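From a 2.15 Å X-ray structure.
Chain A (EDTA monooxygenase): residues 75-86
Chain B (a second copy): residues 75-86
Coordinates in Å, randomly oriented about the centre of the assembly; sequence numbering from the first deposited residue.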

# COMPACT_ATOMS: atom_id res chain seq x y z
N PRO A 75 1.93 4.76 -3.29
CA PRO A 75 2.51 3.86 -4.29
C PRO A 75 2.52 2.40 -3.85
O PRO A 75 2.41 1.52 -4.70
CB PRO A 75 3.94 4.40 -4.47
CG PRO A 75 4.22 5.16 -3.22
CD PRO A 75 2.90 5.76 -2.82
N ILE A 76 2.65 2.14 -2.55
CA ILE A 76 2.58 0.76 -2.05
C ILE A 76 1.20 0.17 -2.34
O ILE A 76 1.08 -0.95 -2.85
CB ILE A 76 2.94 0.70 -0.55
CG1 ILE A 76 4.32 1.34 -0.29
CG2 ILE A 76 2.99 -0.73 -0.05
CD1 ILE A 76 4.75 1.38 1.21
N VAL A 77 0.14 0.94 -2.04
CA VAL A 77 -1.24 0.51 -2.32
C VAL A 77 -1.45 0.29 -3.82
O VAL A 77 -1.95 -0.76 -4.25
CB VAL A 77 -2.22 1.55 -1.76
CG1 VAL A 77 -3.64 1.39 -2.32
CG2 VAL A 77 -2.21 1.52 -0.24
N LEU A 78 -1.06 1.27 -4.65
CA LEU A 78 -1.19 1.12 -6.10
C LEU A 78 -0.42 -0.11 -6.60
O LEU A 78 -0.95 -0.91 -7.37
CB LEU A 78 -0.73 2.41 -6.81
CG LEU A 78 -0.99 2.60 -8.30
CD1 LEU A 78 -2.41 2.19 -8.68
CD2 LEU A 78 -0.68 4.05 -8.74
N ALA A 79 0.83 -0.29 -6.16
CA ALA A 79 1.59 -1.44 -6.64
C ALA A 79 0.95 -2.77 -6.21
O ALA A 79 1.04 -3.77 -6.94
CB ALA A 79 3.03 -1.35 -6.16
N ALA A 80 0.32 -2.81 -5.04
CA ALA A 80 -0.39 -4.02 -4.62
C ALA A 80 -1.58 -4.31 -5.52
O ALA A 80 -1.84 -5.48 -5.85
CB ALA A 80 -0.86 -3.88 -3.17
N ALA A 81 -2.35 -3.29 -5.90
CA ALA A 81 -3.53 -3.51 -6.75
C ALA A 81 -3.12 -3.89 -8.16
O ALA A 81 -3.65 -4.84 -8.74
CB ALA A 81 -4.42 -2.27 -6.77
N ILE A 82 -2.15 -3.17 -8.72
CA ILE A 82 -1.63 -3.52 -10.04
C ILE A 82 -1.17 -4.98 -10.08
O ILE A 82 -1.59 -5.75 -10.96
CB ILE A 82 -0.46 -2.60 -10.44
CG1 ILE A 82 -0.94 -1.14 -10.58
CG2 ILE A 82 0.15 -3.11 -11.76
CD1 ILE A 82 0.23 -0.13 -10.96
N THR A 83 -0.23 -5.35 -9.21
CA THR A 83 0.33 -6.69 -9.32
C THR A 83 -0.63 -7.78 -8.86
O THR A 83 -0.46 -8.93 -9.26
CB THR A 83 1.67 -6.81 -8.58
OG1 THR A 83 1.48 -6.57 -7.18
CG2 THR A 83 2.70 -5.80 -9.18
N GLY A 84 -1.65 -7.43 -8.07
CA GLY A 84 -2.73 -8.37 -7.85
C GLY A 84 -3.38 -8.81 -9.14
O GLY A 84 -3.92 -9.91 -9.22
N ARG A 85 -3.32 -7.96 -10.17
CA ARG A 85 -4.03 -8.14 -11.43
C ARG A 85 -3.12 -8.47 -12.61
O ARG A 85 -3.49 -9.28 -13.46
CB ARG A 85 -4.82 -6.86 -11.77
CG ARG A 85 -5.31 -6.81 -13.22
CD ARG A 85 -6.77 -7.25 -13.34
NE ARG A 85 -7.60 -6.45 -12.44
CZ ARG A 85 -8.37 -5.43 -12.81
NH1 ARG A 85 -9.07 -4.78 -11.89
NH2 ARG A 85 -8.46 -5.08 -14.09
N VAL A 86 -1.94 -7.88 -12.68
CA VAL A 86 -1.02 -8.06 -13.80
C VAL A 86 0.13 -8.95 -13.34
O VAL A 86 0.86 -8.57 -12.43
CB VAL A 86 -0.51 -6.70 -14.30
CG1 VAL A 86 0.35 -6.87 -15.55
CG2 VAL A 86 -1.70 -5.74 -14.56
N PRO B 75 -2.70 -5.51 6.30
CA PRO B 75 -4.04 -5.70 5.68
C PRO B 75 -4.37 -4.68 4.60
O PRO B 75 -5.20 -4.97 3.74
CB PRO B 75 -5.00 -5.58 6.88
CG PRO B 75 -4.26 -4.74 7.87
CD PRO B 75 -2.82 -5.19 7.73
N ILE B 76 -3.79 -3.48 4.65
CA ILE B 76 -4.00 -2.51 3.58
C ILE B 76 -3.46 -3.04 2.26
O ILE B 76 -4.13 -2.97 1.22
CB ILE B 76 -3.36 -1.15 3.93
CG1 ILE B 76 -3.92 -0.61 5.27
CG2 ILE B 76 -3.65 -0.15 2.79
CD1 ILE B 76 -3.38 0.83 5.64
N VAL B 77 -2.22 -3.55 2.28
CA VAL B 77 -1.62 -4.18 1.11
C VAL B 77 -2.45 -5.38 0.65
O VAL B 77 -2.79 -5.50 -0.53
CB VAL B 77 -0.16 -4.59 1.43
CG1 VAL B 77 0.41 -5.53 0.35
CG2 VAL B 77 0.71 -3.31 1.58
N LEU B 78 -2.80 -6.26 1.58
CA LEU B 78 -3.59 -7.44 1.23
C LEU B 78 -4.94 -7.06 0.63
O LEU B 78 -5.35 -7.61 -0.39
CB LEU B 78 -3.76 -8.33 2.48
CG LEU B 78 -4.54 -9.63 2.35
CD1 LEU B 78 -3.99 -10.45 1.18
CD2 LEU B 78 -4.51 -10.44 3.68
N ALA B 79 -5.63 -6.08 1.24
CA ALA B 79 -6.92 -5.64 0.69
C ALA B 79 -6.75 -5.02 -0.70
O ALA B 79 -7.63 -5.16 -1.56
CB ALA B 79 -7.58 -4.62 1.62
N ALA B 80 -5.67 -4.27 -0.91
CA ALA B 80 -5.45 -3.71 -2.23
C ALA B 80 -5.28 -4.82 -3.27
O ALA B 80 -5.87 -4.76 -4.35
CB ALA B 80 -4.22 -2.79 -2.18
N ALA B 81 -4.51 -5.85 -2.93
CA ALA B 81 -4.28 -6.96 -3.85
C ALA B 81 -5.57 -7.71 -4.14
O ALA B 81 -5.88 -8.02 -5.29
CB ALA B 81 -3.23 -7.89 -3.29
N ILE B 82 -6.34 -8.04 -3.08
CA ILE B 82 -7.59 -8.80 -3.26
C ILE B 82 -8.58 -8.03 -4.13
O ILE B 82 -9.13 -8.58 -5.10
CB ILE B 82 -8.22 -9.13 -1.90
CG1 ILE B 82 -7.37 -10.12 -1.10
CG2 ILE B 82 -9.65 -9.67 -2.12
CD1 ILE B 82 -7.84 -10.21 0.32
N THR B 83 -8.84 -6.76 -3.79
CA THR B 83 -9.83 -6.02 -4.55
C THR B 83 -9.35 -5.68 -5.95
O THR B 83 -10.17 -5.43 -6.82
CB THR B 83 -10.27 -4.74 -3.82
OG1 THR B 83 -9.15 -3.92 -3.46
CG2 THR B 83 -11.11 -5.07 -2.58
N GLY B 84 -8.03 -5.65 -6.18
CA GLY B 84 -7.55 -5.53 -7.55
C GLY B 84 -7.96 -6.70 -8.42
O GLY B 84 -8.19 -6.53 -9.62
N ARG B 85 -8.10 -7.88 -7.83
CA ARG B 85 -8.44 -9.09 -8.56
C ARG B 85 -9.92 -9.46 -8.49
O ARG B 85 -10.49 -9.92 -9.49
CB ARG B 85 -7.59 -10.26 -8.04
CG ARG B 85 -8.03 -11.62 -8.59
CD ARG B 85 -7.14 -12.04 -9.77
NE ARG B 85 -5.73 -12.00 -9.38
CZ ARG B 85 -5.04 -13.03 -8.90
NH1 ARG B 85 -5.63 -14.21 -8.76
NH2 ARG B 85 -3.78 -12.88 -8.56
N VAL B 86 -10.56 -9.25 -7.35
CA VAL B 86 -11.93 -9.70 -7.08
C VAL B 86 -12.86 -8.49 -7.09
O VAL B 86 -12.69 -7.57 -6.27
CB VAL B 86 -12.01 -10.46 -5.74
CG1 VAL B 86 -13.44 -10.97 -5.49
CG2 VAL B 86 -10.95 -11.62 -5.71

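Two copies of one helix pack with their axes 7.1 Å apart at closest approach and 38° between their N-to-C directions, a spacing that small residues permit. The stretches bury 514 Å², both sides summed, with Ala B80 and Gly B84 the most covered residues of chain B. Along chain B, contact begins at Ile B76, whose CG2 meets Val A77 CG2 at 3.7 Å. Val B77 returns the arrangement, its CG2 3.8 Å from Ile A76 CG2; these branched side chains leave sideways and fill the wider end of the crossing.

Ala B80 points its CA-to-CB bond toward chain A, its CB 3.7 Å from Ala A80 CB. A methyl suffices here, because the backbones are already close: Ala B81 CA makes a CA-H...O contact with Ala A80 O at 3.5 Å. Thr B83 OG1 turns back on its own helix, donating to Ala B79 O at 2.7 Å.

Gly B84 is the tightest rule: an ideal CB would sit 2.7 Å from Ala A81 O, a clash. Its O accepts hydrogen bonds from Arg A85 NE (2.9 Å) and NH1 (3.0 Å). Reciprocally, Arg B85 leaves sideways and folds at chi2 (98°, between wells) and chi3 (p), so its NE (2.8 Å) and NH2 (3.0 Å) donate to Gly A84 O.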